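Beta-galactosidase (Trichoderma reesei, PDB 3OG2) probably hydrolyses terminal, non-reducing beta-D-galactose residues of beta-D-galactosides, as a glycoprotein glycoside hydrolase of family 35. Local coordinates at residues 914-918 against 960-966; 582-587 against 610-616; 77-83 against 149-153; 889-895 against 950-956; 218-222 against 234-238. All coordinates share one frame. Residues are numbered along the deposited sequence.

Contact 1 (914-918 against 960-966); sequences AAPYR and LWALESR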
# COMPACT_ATOMS: atom_id res chain seq x y z
N ALA A 914 26.08 -7.39 -19.59
CA ALA A 914 25.21 -8.25 -20.38
C ALA A 914 24.34 -7.36 -21.26
O ALA A 914 23.91 -6.27 -20.87
CB ALA A 914 24.46 -9.19 -19.48
N ALA A 915 24.13 -7.85 -22.47
CA ALA A 915 23.21 -7.23 -23.42
C ALA A 915 21.85 -6.98 -22.77
O ALA A 915 21.31 -7.75 -21.96
CB ALA A 915 23.06 -8.10 -24.65
N PRO A 916 21.28 -5.84 -23.14
CA PRO A 916 20.03 -5.40 -22.55
C PRO A 916 18.80 -6.19 -22.99
O PRO A 916 18.68 -6.57 -24.17
CB PRO A 916 19.91 -3.94 -23.04
CG PRO A 916 20.70 -3.96 -24.32
CD PRO A 916 21.86 -4.89 -24.13
N TYR A 917 17.89 -6.45 -22.03
CA TYR A 917 16.66 -7.12 -22.38
C TYR A 917 15.54 -6.68 -21.41
O TYR A 917 15.82 -6.15 -20.34
CB TYR A 917 16.80 -8.64 -22.35
CG TYR A 917 17.04 -9.28 -20.99
CD1 TYR A 917 18.33 -9.34 -20.45
CD2 TYR A 917 16.00 -9.83 -20.28
CE1 TYR A 917 18.55 -9.93 -19.22
CE2 TYR A 917 16.22 -10.42 -19.05
CZ TYR A 917 17.47 -10.47 -18.52
OH TYR A 917 17.66 -11.08 -17.30
N ARG A 918 14.35 -6.98 -21.92
CA ARG A 918 13.15 -6.77 -21.10
C ARG A 918 12.50 -8.13 -20.92
O ARG A 918 12.55 -8.94 -21.87
CB ARG A 918 12.17 -5.78 -21.77
CG ARG A 918 12.92 -4.47 -22.03
CD ARG A 918 12.09 -3.48 -22.81
NE ARG A 918 10.91 -2.90 -22.13
CZ ARG A 918 10.92 -1.77 -21.46
NH1 ARG A 918 12.07 -1.09 -21.32
NH2 ARG A 918 9.80 -1.33 -20.91
N LEU A 960 11.15 -12.97 -23.10
CA LEU A 960 12.50 -12.40 -23.23
C LEU A 960 12.53 -11.59 -24.51
O LEU A 960 12.42 -12.18 -25.59
CB LEU A 960 13.53 -13.55 -23.25
CG LEU A 960 14.96 -13.14 -23.56
CD1 LEU A 960 15.46 -12.24 -22.45
CD2 LEU A 960 15.83 -14.38 -23.75
N TRP A 961 12.72 -10.29 -24.38
CA TRP A 961 12.82 -9.37 -25.50
C TRP A 961 14.27 -8.89 -25.50
O TRP A 961 14.64 -8.06 -24.65
CB TRP A 961 11.78 -8.25 -25.35
CG TRP A 961 11.85 -7.12 -26.34
CD1 TRP A 961 12.63 -6.89 -27.44
CD2 TRP A 961 11.01 -5.94 -26.29
NE1 TRP A 961 12.34 -5.70 -28.05
CE2 TRP A 961 11.34 -5.09 -27.35
CE3 TRP A 961 9.99 -5.58 -25.39
CZ2 TRP A 961 10.70 -3.86 -27.58
CZ3 TRP A 961 9.35 -4.37 -25.59
CH2 TRP A 961 9.71 -3.53 -26.68
N ALA A 962 15.02 -9.40 -26.48
CA ALA A 962 16.43 -9.00 -26.65
C ALA A 962 16.44 -7.73 -27.52
O ALA A 962 15.89 -7.76 -28.65
CB ALA A 962 17.18 -10.09 -27.34
N LEU A 963 16.99 -6.64 -27.04
CA LEU A 963 16.89 -5.36 -27.70
C LEU A 963 17.99 -5.12 -28.72
O LEU A 963 17.83 -4.22 -29.53
CB LEU A 963 16.99 -4.24 -26.63
CG LEU A 963 15.76 -4.20 -25.72
CD1 LEU A 963 16.11 -3.50 -24.41
CD2 LEU A 963 14.63 -3.48 -26.44
N GLU A 964 19.12 -5.84 -28.64
CA GLU A 964 20.23 -5.60 -29.49
C GLU A 964 20.50 -6.83 -30.35
O GLU A 964 20.04 -7.94 -30.09
CB GLU A 964 21.46 -5.20 -28.65
CG GLU A 964 21.22 -3.81 -28.05
CD GLU A 964 22.38 -3.25 -27.28
OE1 GLU A 964 23.37 -3.97 -26.99
OE2 GLU A 964 22.30 -2.04 -26.93
N SER A 965 21.28 -6.59 -31.39
CA SER A 965 21.37 -7.61 -32.44
C SER A 965 22.13 -8.85 -32.00
O SER A 965 21.99 -9.88 -32.69
CB SER A 965 22.05 -6.97 -33.66
OG SER A 965 23.39 -6.62 -33.31
N ARG A 966 22.87 -8.73 -30.92
CA ARG A 966 23.63 -9.79 -30.28
C ARG A 966 22.75 -10.78 -29.51
O ARG A 966 23.16 -11.82 -29.03
CB ARG A 966 24.61 -9.17 -29.25
CG ARG A 966 23.94 -8.15 -28.30
CD ARG A 966 24.96 -7.52 -27.37
NE ARG A 966 24.80 -6.15 -26.90
CZ ARG A 966 25.37 -5.71 -25.76
NH1 ARG A 966 26.10 -6.57 -25.04
NH2 ARG A 966 25.26 -4.46 -25.30
O HOH W 1 20.09 -7.37 -26.39
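Arg918 lays the aliphatic part of its side chain over one face of the Trp961 indole, its CD 4.2 Å from the centroid of the six-membered ring and 24° off the ring normal, a CH-pi contact. The long arginine suits this place because its methylenes can cover an aromatic face while the charged end travels on, here to a salt bridge with Asp783; the indole NE1 of Trp961 is likewise satisfied by Ser741. Beneath the two side chains the backbones are fully paired: Arg918 N donates to Trp961 O (3.0 Å) and Trp961 N to Arg918 O (2.9 Å). This antiparallel hydrogen-bonded pair lies where strand 917-923 begins and strand 953-962 ends, within the antiparallel sheet of an all-beta domain. The next pair, Tyr917 with Ala962, is non-hydrogen-bonded, and the small alanine faces the same side as the tyrosine. There Tyr917 CD2 lies 3.3 Å from Leu960 CD1. Beyond the strands the pairing fades into a weak bond from Leu963 N to Pro916 O (3.3 Å). Lacking an amide hydrogen, Pro916 can offer only its carbonyl, which also receives water 1 (2.7 Å from Pro916 O); that water accepts from Glu964 N at 2.9 Å. At the exposed end, Glu964 OE1 holds Arg966 NH2 in a 2.6 Å salt bridge, and the flat guanidinium thus steadied lies with one face against Pro916 CD and Ala915 CA.

Contact 2 (582-587 against 610-616); sequences VIINGG and TPLEIIG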
# COMPACT_ATOMS: atom_id res chain seq x y z
N VAL A 582 -7.23 -8.91 25.93
CA VAL A 582 -6.24 -9.64 26.72
C VAL A 582 -4.90 -9.12 26.23
O VAL A 582 -4.75 -8.74 25.05
CB VAL A 582 -6.31 -11.16 26.57
CG1 VAL A 582 -7.70 -11.69 26.92
CG2 VAL A 582 -5.93 -11.57 25.16
N ILE A 583 -3.94 -9.02 27.11
CA ILE A 583 -2.63 -8.50 26.78
C ILE A 583 -1.68 -9.69 26.64
O ILE A 583 -1.67 -10.54 27.53
CB ILE A 583 -2.11 -7.52 27.83
CG1 ILE A 583 -3.03 -6.29 27.96
CG2 ILE A 583 -0.68 -7.10 27.53
CD1 ILE A 583 -2.79 -5.42 29.16
N ILE A 584 -0.96 -9.75 25.52
CA ILE A 584 -0.07 -10.91 25.32
C ILE A 584 1.33 -10.40 25.04
O ILE A 584 1.54 -9.56 24.16
CB ILE A 584 -0.58 -11.82 24.18
CG1 ILE A 584 -1.96 -12.39 24.54
CG2 ILE A 584 0.45 -12.92 23.83
CD1 ILE A 584 -2.62 -13.31 23.55
N ASN A 585 2.29 -10.94 25.80
CA ASN A 585 3.71 -10.61 25.59
C ASN A 585 4.37 -11.78 24.85
O ASN A 585 4.47 -12.89 25.46
CB ASN A 585 4.35 -10.35 26.95
CG ASN A 585 5.86 -10.29 26.90
OD1 ASN A 585 6.45 -10.02 25.85
ND2 ASN A 585 6.47 -10.57 28.06
N GLY A 586 4.78 -11.56 23.62
CA GLY A 586 5.45 -12.57 22.84
C GLY A 586 4.72 -12.79 21.53
O GLY A 586 3.50 -12.58 21.39
N GLY A 587 5.47 -13.24 20.54
CA GLY A 587 4.90 -13.64 19.26
C GLY A 587 5.24 -12.65 18.17
O GLY A 587 5.34 -11.44 18.38
N THR A 610 9.67 -18.35 20.99
CA THR A 610 9.34 -17.40 22.05
C THR A 610 8.36 -18.06 22.99
O THR A 610 7.54 -18.83 22.49
CB THR A 610 8.75 -16.12 21.44
OG1 THR A 610 8.36 -15.23 22.49
CG2 THR A 610 7.49 -16.44 20.61
N PRO A 611 8.36 -17.72 24.26
CA PRO A 611 7.22 -18.04 25.10
C PRO A 611 6.10 -17.08 24.79
O PRO A 611 6.26 -16.07 24.10
CB PRO A 611 7.69 -17.80 26.55
CG PRO A 611 8.94 -17.00 26.41
CD PRO A 611 9.42 -17.01 25.01
N LEU A 612 4.93 -17.36 25.31
CA LEU A 612 3.80 -16.42 25.28
C LEU A 612 3.39 -16.20 26.73
O LEU A 612 3.16 -17.17 27.45
CB LEU A 612 2.56 -16.97 24.58
CG LEU A 612 2.50 -17.01 23.08
CD1 LEU A 612 1.11 -17.48 22.68
CD2 LEU A 612 2.87 -15.65 22.48
N GLU A 613 3.27 -14.94 27.11
CA GLU A 613 2.78 -14.58 28.44
C GLU A 613 1.43 -13.88 28.27
O GLU A 613 1.32 -12.94 27.51
CB GLU A 613 3.76 -13.68 29.16
CG GLU A 613 3.27 -13.18 30.53
CD GLU A 613 4.28 -12.18 31.09
OE1 GLU A 613 4.78 -11.27 30.36
OE2 GLU A 613 4.61 -12.22 32.31
N ILE A 614 0.43 -14.41 28.93
CA ILE A 614 -0.94 -13.91 28.82
C ILE A 614 -1.31 -13.16 30.07
O ILE A 614 -1.21 -13.74 31.16
CB ILE A 614 -1.92 -15.08 28.64
CG1 ILE A 614 -1.35 -16.14 27.72
CG2 ILE A 614 -3.26 -14.55 28.15
CD1 ILE A 614 -1.30 -15.86 26.29
N ILE A 615 -1.68 -11.91 29.90
CA ILE A 615 -1.97 -11.03 31.04
C ILE A 615 -3.41 -10.61 31.00
O ILE A 615 -3.86 -10.09 29.95
CB ILE A 615 -1.00 -9.82 30.99
CG1 ILE A 615 0.47 -10.28 31.10
CG2 ILE A 615 -1.34 -8.77 32.04
CD1 ILE A 615 1.46 -9.23 30.58
N GLY A 616 -4.14 -10.83 32.08
CA GLY A 616 -5.56 -10.46 32.11
C GLY A 616 -6.44 -11.60 31.71
O GLY A 616 -7.18 -11.53 30.74
O HOH W 2 6.92 -13.96 26.47
O HOH W 3 8.41 -12.73 21.32
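Four backbone hydrogen bonds join 582-587 to 610-616 as antiparallel strands. Ile583 N donates to Ile615 O (3.0 Å) and Ile615 N to Ile583 O (2.7 Å); two residues on, Asn585 N reaches Glu613 O (2.8 Å) and Glu613 N reaches Asn585 O (2.9 Å). The second pair is doubled by its side chains, Asn585 ND2 donating to Glu613 OE1 at 2.9 Å, an acceptor that also forms a salt bridge with Arg537. Where the strands part, water takes over: water 2 donates to Asn585 O (2.9 Å) and weakly to Pro611 O (3.2 Å), while water 3 links Gly587 N (3.1 Å) to Thr610 OG1 (2.8 Å). Gly586 has backbone angles that call for glycine, and a CB would also strike Pro611 O. Branched isoleucines suit the buried strands, Ile584 CG1 lying 3.9 Å from Ile614 CD1. Strand 583-585 lies between 558-559 and 612-615, and 641-643 follows 612-615; Ile584 packs on strand 589-596, whereas Ile583 and Ile615 meet Val482 of strand 481-487.

Contact 3 (77-83 against 149-153); sequences VDWALLE and ATDNY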
# COMPACT_ATOMS: atom_id res chain seq x y z
N VAL A 77 -10.66 2.15 -5.23
CA VAL A 77 -11.14 1.24 -6.28
C VAL A 77 -10.60 1.76 -7.60
O VAL A 77 -10.63 3.00 -7.81
CB VAL A 77 -12.67 1.16 -6.33
CG1 VAL A 77 -13.08 0.14 -7.39
CG2 VAL A 77 -13.26 0.84 -4.97
N ASP A 78 -10.08 0.88 -8.46
CA ASP A 78 -9.48 1.29 -9.73
C ASP A 78 -10.46 1.05 -10.86
O ASP A 78 -10.69 -0.10 -11.30
CB ASP A 78 -8.18 0.48 -9.90
CG ASP A 78 -7.42 0.86 -11.13
OD1 ASP A 78 -7.85 1.68 -11.96
OD2 ASP A 78 -6.27 0.30 -11.30
N TRP A 79 -11.04 2.15 -11.36
CA TRP A 79 -12.07 2.09 -12.41
C TRP A 79 -11.53 1.33 -13.63
O TRP A 79 -12.28 0.54 -14.24
CB TRP A 79 -12.43 3.56 -12.74
CG TRP A 79 -13.38 3.78 -13.86
CD1 TRP A 79 -14.21 2.90 -14.55
CD2 TRP A 79 -13.61 5.07 -14.47
NE1 TRP A 79 -14.91 3.56 -15.51
CE2 TRP A 79 -14.57 4.90 -15.49
CE3 TRP A 79 -13.09 6.34 -14.25
CZ2 TRP A 79 -15.02 5.95 -16.28
CZ3 TRP A 79 -13.53 7.39 -15.02
CH2 TRP A 79 -14.48 7.18 -16.03
N ALA A 80 -10.29 1.55 -14.01
CA ALA A 80 -9.73 0.96 -15.24
C ALA A 80 -9.82 -0.58 -15.20
O ALA A 80 -9.86 -1.19 -16.27
CB ALA A 80 -8.27 1.37 -15.41
N LEU A 81 -9.85 -1.19 -14.00
CA LEU A 81 -9.99 -2.67 -13.94
C LEU A 81 -11.43 -3.14 -14.01
O LEU A 81 -11.62 -4.32 -14.33
CB LEU A 81 -9.34 -3.16 -12.62
CG LEU A 81 -7.80 -2.99 -12.60
CD1 LEU A 81 -7.31 -3.29 -11.18
CD2 LEU A 81 -7.15 -3.91 -13.61
N LEU A 82 -12.37 -2.23 -13.67
CA LEU A 82 -13.78 -2.66 -13.57
C LEU A 82 -14.62 -2.25 -14.73
O LEU A 82 -15.76 -2.73 -14.85
CB LEU A 82 -14.37 -2.05 -12.29
CG LEU A 82 -13.58 -2.35 -11.02
CD1 LEU A 82 -14.40 -1.93 -9.80
CD2 LEU A 82 -13.22 -3.83 -10.89
N GLU A 83 -14.15 -1.36 -15.60
CA GLU A 83 -14.92 -0.99 -16.79
C GLU A 83 -13.97 -0.89 -17.98
O GLU A 83 -13.90 0.13 -18.67
CB GLU A 83 -15.75 0.29 -16.57
CG GLU A 83 -16.90 0.38 -17.58
CD GLU A 83 -17.63 1.70 -17.56
OE1 GLU A 83 -17.21 2.63 -16.90
OE2 GLU A 83 -18.68 1.79 -18.26
N ALA A 149 -19.19 9.97 -19.05
CA ALA A 149 -18.33 8.78 -19.13
C ALA A 149 -18.13 8.13 -17.76
O ALA A 149 -17.87 6.93 -17.72
CB ALA A 149 -16.97 9.13 -19.73
N THR A 150 -18.27 8.90 -16.66
CA THR A 150 -18.06 8.34 -15.30
C THR A 150 -19.33 7.76 -14.69
O THR A 150 -19.28 7.09 -13.64
CB THR A 150 -17.53 9.41 -14.32
OG1 THR A 150 -18.55 10.37 -14.03
CG2 THR A 150 -16.28 10.10 -14.81
N ASP A 151 -20.49 8.05 -15.29
CA ASP A 151 -21.75 7.77 -14.60
C ASP A 151 -21.96 6.29 -14.35
O ASP A 151 -22.41 5.90 -13.25
CB ASP A 151 -22.96 8.25 -15.42
CG ASP A 151 -23.15 9.76 -15.37
OD1 ASP A 151 -22.74 10.42 -14.39
OD2 ASP A 151 -23.81 10.27 -16.30
N ASN A 152 -21.72 5.43 -15.32
CA ASN A 152 -21.99 4.01 -15.14
C ASN A 152 -21.08 3.46 -14.05
O ASN A 152 -21.56 2.68 -13.19
CB ASN A 152 -21.73 3.30 -16.49
CG ASN A 152 -22.16 1.84 -16.42
OD1 ASN A 152 -23.24 1.49 -15.94
ND2 ASN A 152 -21.31 0.95 -16.93
N TYR A 153 -19.82 3.81 -14.03
CA TYR A 153 -18.91 3.30 -13.01
C TYR A 153 -19.36 3.77 -11.66
O TYR A 153 -19.45 2.97 -10.71
CB TYR A 153 -17.47 3.82 -13.32
CG TYR A 153 -16.56 3.61 -12.13
CD1 TYR A 153 -16.14 2.31 -11.76
CD2 TYR A 153 -16.11 4.68 -11.37
CE1 TYR A 153 -15.28 2.15 -10.63
CE2 TYR A 153 -15.30 4.53 -10.28
CZ TYR A 153 -14.89 3.26 -9.92
OH TYR A 153 -14.06 3.10 -8.84
O HOH W 4 -18.68 4.77 -16.32
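Tyr153 and Trp79 lose more surface here than any other residues, 125 and 96 Å². Their rings form an offset stack: the five-membered ring of Trp79 and the Tyr153 ring have centroids 4.1 Å apart and planes at 17°. Each also places its CB over the other's face, Trp79 CB 3.7 Å from the Tyr153 centroid and Tyr153 CB 3.6 Å from that of the Trp79 five-membered ring. Broad, flat side chains suit this buried seam, and each has a polar atom that needs a partner. Trp79 NE1 donates to Glu83 OE1 (2.8 Å), and Tyr153 OH bonds to the carbonyl of Pro115. Glu83, third with 49 Å², spans the gap with its other oxygen, OE2, which accepts from Asn152 ND2 at 3.1 Å. Water 4 lies 2.7 Å from Glu83 OE1, Ala149 O and Tyr153 N, accepting from the last. Val77 CG1 and Leu82 CD1 line the edge of the tyrosine. In this TIM-barrel domain, the short, weakly bonded helix 79-82 follows strand 72-76, close to the galactose-binding Tyr76, and packs against helix 144-163, whose Ile157 also touches Val77 and Leu82.

Contact 4 (889-895 against 950-956); sequences AKLPLHL and YNGDNWI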
# COMPACT_ATOMS: atom_id res chain seq x y z
N ALA A 889 7.23 -23.19 -18.23
CA ALA A 889 7.65 -24.42 -17.54
C ALA A 889 6.65 -24.74 -16.45
O ALA A 889 6.07 -23.81 -15.86
CB ALA A 889 9.05 -24.32 -16.98
N LYS A 890 6.46 -26.01 -16.16
CA LYS A 890 5.68 -26.41 -15.03
C LYS A 890 6.56 -26.38 -13.78
O LYS A 890 7.68 -26.86 -13.76
CB LYS A 890 5.18 -27.86 -15.26
CG LYS A 890 4.23 -28.31 -14.16
CD LYS A 890 3.81 -29.77 -14.41
CE LYS A 890 2.53 -29.89 -15.18
NZ LYS A 890 2.28 -31.33 -15.56
N LEU A 891 6.01 -25.80 -12.71
CA LEU A 891 6.68 -25.69 -11.42
C LEU A 891 5.80 -26.36 -10.39
O LEU A 891 4.87 -25.75 -9.90
CB LEU A 891 6.92 -24.22 -11.07
CG LEU A 891 7.43 -23.91 -9.65
CD1 LEU A 891 8.76 -24.56 -9.35
CD2 LEU A 891 7.46 -22.38 -9.46
N PRO A 892 6.05 -27.61 -10.04
CA PRO A 892 5.31 -28.24 -8.96
C PRO A 892 5.80 -27.70 -7.62
O PRO A 892 7.00 -27.56 -7.44
CB PRO A 892 5.65 -29.73 -9.08
CG PRO A 892 6.35 -29.85 -10.36
CD PRO A 892 7.04 -28.53 -10.63
N LEU A 893 4.90 -27.41 -6.71
CA LEU A 893 5.30 -27.02 -5.36
C LEU A 893 4.60 -27.91 -4.37
O LEU A 893 3.45 -28.30 -4.61
CB LEU A 893 4.86 -25.58 -5.04
CG LEU A 893 5.65 -24.51 -5.78
CD1 LEU A 893 5.07 -23.13 -5.45
CD2 LEU A 893 7.14 -24.59 -5.46
N HIS A 894 5.23 -28.33 -3.28
CA HIS A 894 4.64 -29.18 -2.26
C HIS A 894 5.20 -28.66 -0.93
O HIS A 894 6.15 -29.20 -0.38
CB HIS A 894 4.98 -30.67 -2.54
CG HIS A 894 4.30 -31.09 -3.84
ND1 HIS A 894 4.95 -31.11 -5.08
CD2 HIS A 894 3.01 -31.35 -4.14
CE1 HIS A 894 4.13 -31.42 -6.04
NE2 HIS A 894 2.94 -31.59 -5.48
N LEU A 895 4.67 -27.55 -0.48
CA LEU A 895 5.12 -26.86 0.70
C LEU A 895 4.07 -26.93 1.81
O LEU A 895 2.88 -27.00 1.50
CB LEU A 895 5.40 -25.37 0.34
CG LEU A 895 6.58 -25.17 -0.62
CD1 LEU A 895 6.60 -23.73 -1.12
CD2 LEU A 895 7.90 -25.51 0.04
N TYR A 950 0.72 -23.92 -3.61
CA TYR A 950 1.81 -24.49 -2.84
C TYR A 950 1.71 -25.99 -2.72
O TYR A 950 2.59 -26.64 -2.15
CB TYR A 950 1.84 -23.87 -1.41
CG TYR A 950 2.52 -22.52 -1.39
CD1 TYR A 950 2.47 -21.60 -2.45
CD2 TYR A 950 3.22 -22.13 -0.25
CE1 TYR A 950 3.12 -20.37 -2.35
CE2 TYR A 950 3.87 -20.92 -0.14
CZ TYR A 950 3.80 -20.04 -1.21
OH TYR A 950 4.44 -18.85 -1.09
N ASN A 951 0.65 -26.60 -3.27
CA ASN A 951 0.50 -28.07 -3.19
C ASN A 951 -0.06 -28.55 -4.50
O ASN A 951 -1.07 -29.23 -4.67
CB ASN A 951 -0.37 -28.43 -1.97
CG ASN A 951 0.44 -28.25 -0.69
OD1 ASN A 951 0.26 -27.29 0.10
ND2 ASN A 951 1.37 -29.20 -0.45
N GLY A 952 0.62 -28.18 -5.59
CA GLY A 952 0.11 -28.59 -6.90
C GLY A 952 0.99 -28.01 -7.99
O GLY A 952 2.08 -27.50 -7.71
N ASP A 953 0.56 -28.14 -9.24
CA ASP A 953 1.28 -27.70 -10.41
C ASP A 953 1.05 -26.22 -10.62
O ASP A 953 -0.06 -25.70 -10.47
CB ASP A 953 0.80 -28.46 -11.65
CG ASP A 953 1.31 -29.89 -11.69
OD1 ASP A 953 2.28 -30.19 -10.94
OD2 ASP A 953 0.79 -30.71 -12.46
N ASN A 954 2.09 -25.53 -10.96
CA ASN A 954 2.03 -24.14 -11.39
C ASN A 954 2.64 -24.06 -12.78
O ASN A 954 3.45 -24.93 -13.14
CB ASN A 954 2.85 -23.27 -10.43
CG ASN A 954 2.28 -23.33 -9.03
OD1 ASN A 954 1.33 -22.59 -8.73
ND2 ASN A 954 2.84 -24.19 -8.20
N TRP A 955 2.27 -23.02 -13.51
CA TRP A 955 2.90 -22.73 -14.82
C TRP A 955 3.59 -21.40 -14.68
O TRP A 955 2.92 -20.42 -14.25
CB TRP A 955 1.77 -22.68 -15.87
CG TRP A 955 1.57 -24.14 -16.26
CD1 TRP A 955 0.61 -24.97 -15.72
CD2 TRP A 955 2.35 -24.89 -17.20
NE1 TRP A 955 0.76 -26.20 -16.31
CE2 TRP A 955 1.80 -26.19 -17.21
CE3 TRP A 955 3.44 -24.63 -18.05
CZ2 TRP A 955 2.32 -27.20 -18.04
CZ3 TRP A 955 3.96 -25.63 -18.88
CH2 TRP A 955 3.38 -26.93 -18.87
N ILE A 956 4.86 -21.34 -15.01
CA ILE A 956 5.68 -20.14 -14.94
C ILE A 956 6.12 -19.73 -16.34
O ILE A 956 6.57 -20.57 -17.13
CB ILE A 956 6.92 -20.33 -14.05
CG1 ILE A 956 6.60 -20.49 -12.56
CG2 ILE A 956 7.91 -19.19 -14.26
CD1 ILE A 956 5.83 -19.33 -11.97
O HOH W 5 1.81 -31.46 -8.39
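Trp955 offers the flat face of its indole to Lys890, whose CB sits 4.1 Å from the centroid of the six-membered ring and 13° off its normal. Beyond this CH-pi contact the lysine chain runs out along the exposed face, bending at chi3 (-93°), and its NZ comes to 3.5 Å from Asp953 OD2, a salt bridge; the methylenes suit the indole face while the amine stays at the surface. Toward the interior, the bumps are leucines: Leu891 CD2 fits against Ile956 CG1 at 3.7 Å, and Leu895 CD1 rests over the Tyr950 ring, 4.2 Å from its centroid. Leu893 CD1 lies 4.3 Å from Tyr950 CD1, so the phenol ring receives two leucines while its OH bonds to the carbonyl of Ile902. The segments lie on strands 883-894 and 953-962, antiparallel neighbours in a five-stranded sheet of an all-beta domain, with Leu895 and Tyr950 in the loops just beyond; Leu893, Leu895 and Tyr950 all touch Leu904 of strand 900-908, in another sheet. Ala889 and Ile956 make a regular hydrogen-bonded pair, 2.9 Å from Ala889 N to Ile956 O and from Ile956 N to Ala889 O. Pro892, which has no amide hydrogen, puts its CB 3.9 Å from Asp953 OD1 on the outer face. Gly952, where the chain turns a corner, is fully extended, a conformation glycine adopts easily; its O accepts from Leu893 N at 3.0 Å. Two residues earlier, Tyr950 O accepts from Leu895 N at 2.8 Å.

Contact 5 (218-222 against 234-238); sequences FPGGT and IYGHD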
# COMPACT_ATOMS: atom_id res chain seq x y z
N PHE A 218 -3.01 19.60 -0.02
CA PHE A 218 -2.39 20.46 0.98
C PHE A 218 -3.55 21.19 1.62
O PHE A 218 -4.71 21.10 1.15
CB PHE A 218 -1.36 21.39 0.32
CG PHE A 218 -2.01 22.39 -0.62
CD1 PHE A 218 -2.33 22.06 -1.93
CD2 PHE A 218 -2.33 23.67 -0.19
CE1 PHE A 218 -2.95 22.98 -2.78
CE2 PHE A 218 -2.94 24.60 -1.03
CZ PHE A 218 -3.25 24.24 -2.33
N PRO A 219 -3.34 21.94 2.70
CA PRO A 219 -4.46 22.65 3.33
C PRO A 219 -4.86 23.89 2.52
O PRO A 219 -4.58 25.04 2.87
CB PRO A 219 -3.93 23.01 4.72
CG PRO A 219 -2.68 22.26 4.88
CD PRO A 219 -2.12 22.05 3.51
N GLY A 220 -5.50 23.69 1.37
CA GLY A 220 -5.92 24.76 0.49
C GLY A 220 -7.37 25.16 0.73
O GLY A 220 -7.83 26.12 0.10
N GLY A 221 -8.12 24.46 1.56
CA GLY A 221 -9.52 24.79 1.86
C GLY A 221 -10.52 24.29 0.82
O GLY A 221 -11.73 24.59 0.98
N THR A 222 -10.11 23.61 -0.23
CA THR A 222 -11.07 23.25 -1.29
C THR A 222 -12.08 22.25 -0.79
O THR A 222 -11.67 21.21 -0.24
CB THR A 222 -10.30 22.73 -2.52
OG1 THR A 222 -9.44 23.81 -2.97
CG2 THR A 222 -11.22 22.36 -3.66
N ILE A 234 -16.70 16.55 5.94
CA ILE A 234 -15.52 16.65 6.79
C ILE A 234 -14.36 17.02 5.87
O ILE A 234 -14.08 16.29 4.90
CB ILE A 234 -15.22 15.34 7.55
CG1 ILE A 234 -16.39 14.97 8.47
CG2 ILE A 234 -13.87 15.42 8.22
CD1 ILE A 234 -16.25 13.58 9.12
N TYR A 235 -13.69 18.13 6.14
CA TYR A 235 -12.55 18.53 5.33
C TYR A 235 -11.33 17.69 5.71
O TYR A 235 -10.95 17.68 6.90
CB TYR A 235 -12.25 20.03 5.59
CG TYR A 235 -11.03 20.47 4.82
CD1 TYR A 235 -11.07 20.68 3.43
CD2 TYR A 235 -9.80 20.68 5.51
CE1 TYR A 235 -9.95 21.08 2.70
CE2 TYR A 235 -8.70 21.09 4.75
CZ TYR A 235 -8.78 21.29 3.38
OH TYR A 235 -7.65 21.71 2.70
N GLY A 236 -10.72 17.04 4.74
CA GLY A 236 -9.50 16.26 4.96
C GLY A 236 -8.38 16.84 4.06
O GLY A 236 -8.67 17.41 3.02
N HIS A 237 -7.14 16.61 4.52
CA HIS A 237 -6.04 16.91 3.62
C HIS A 237 -4.92 15.89 3.85
O HIS A 237 -5.00 15.05 4.74
CB HIS A 237 -5.54 18.36 3.73
CG HIS A 237 -4.74 18.69 4.95
ND1 HIS A 237 -3.41 18.36 5.11
CD2 HIS A 237 -5.13 19.33 6.09
CE1 HIS A 237 -3.03 18.83 6.32
NE2 HIS A 237 -4.03 19.41 6.94
N ASP A 238 -3.93 15.99 2.97
CA ASP A 238 -2.86 14.97 2.94
C ASP A 238 -1.52 15.57 3.30
O ASP A 238 -1.40 16.81 3.43
CB ASP A 238 -2.80 14.39 1.53
CG ASP A 238 -4.07 13.62 1.20
OD1 ASP A 238 -4.92 13.36 2.07
OD2 ASP A 238 -4.26 13.22 -0.00
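A tight inverse gamma turn centred on Pro219 brings three successive backbone positions around one phenol oxygen: Tyr235 OH lies 3.4 Å from Pro219 CA, 3.2 Å from Gly220 N and 3.0 Å from Gly221 N. The turn is closed by Gly220 N donating to Phe218 O at 2.7 Å, and the hydroxyl of Tyr235 has its firm partner in Asp216. Proline suits the centre because its ring fixes phi near the value such a turn requires. The same ring meets an aromatic face: Pro219 CG stands 3.8 Å from the centroid of the His237 imidazole, 10° off the normal, a CH-pi contact. In the TIM-barrel domain, 218-222 belongs to the loop between helix 193-205 and strand 236-239, so it folds back on the strand it leads into. Gly221 has positive phi, which favours glycine; a CB on Gly220 would clash with Phe218 CE2. His237 ND1 donates to Asp238 O (3.0 Å), fixing the imidazole under the proline, while Trp261 meets that ring edge-to-face. The His237 side chain is about 8 Å from that of the galactose-binding Glu180.

Contacts 3 and 5 share the TIM-barrel domain, their centres 25 Å apart and their nearest atoms about 14 Å apart. Both border the galactose site: the Tyr153 side chain of contact 3 is about 6 Å from that of Ile119, and the His237 side chain of contact 5 about 9 Å from that of Glu278. No galactose is bound in this model. Contacts 1 and 4 lie on either side of strand 953-962 in one sheet, pairing it with 917-923 and 883-894; their segments alternate along the chain and their centres are 29 Å apart. Contact 2 belongs to a separate beta domain, its centre 37 Å from contact 4 and 46 Å from contact 3.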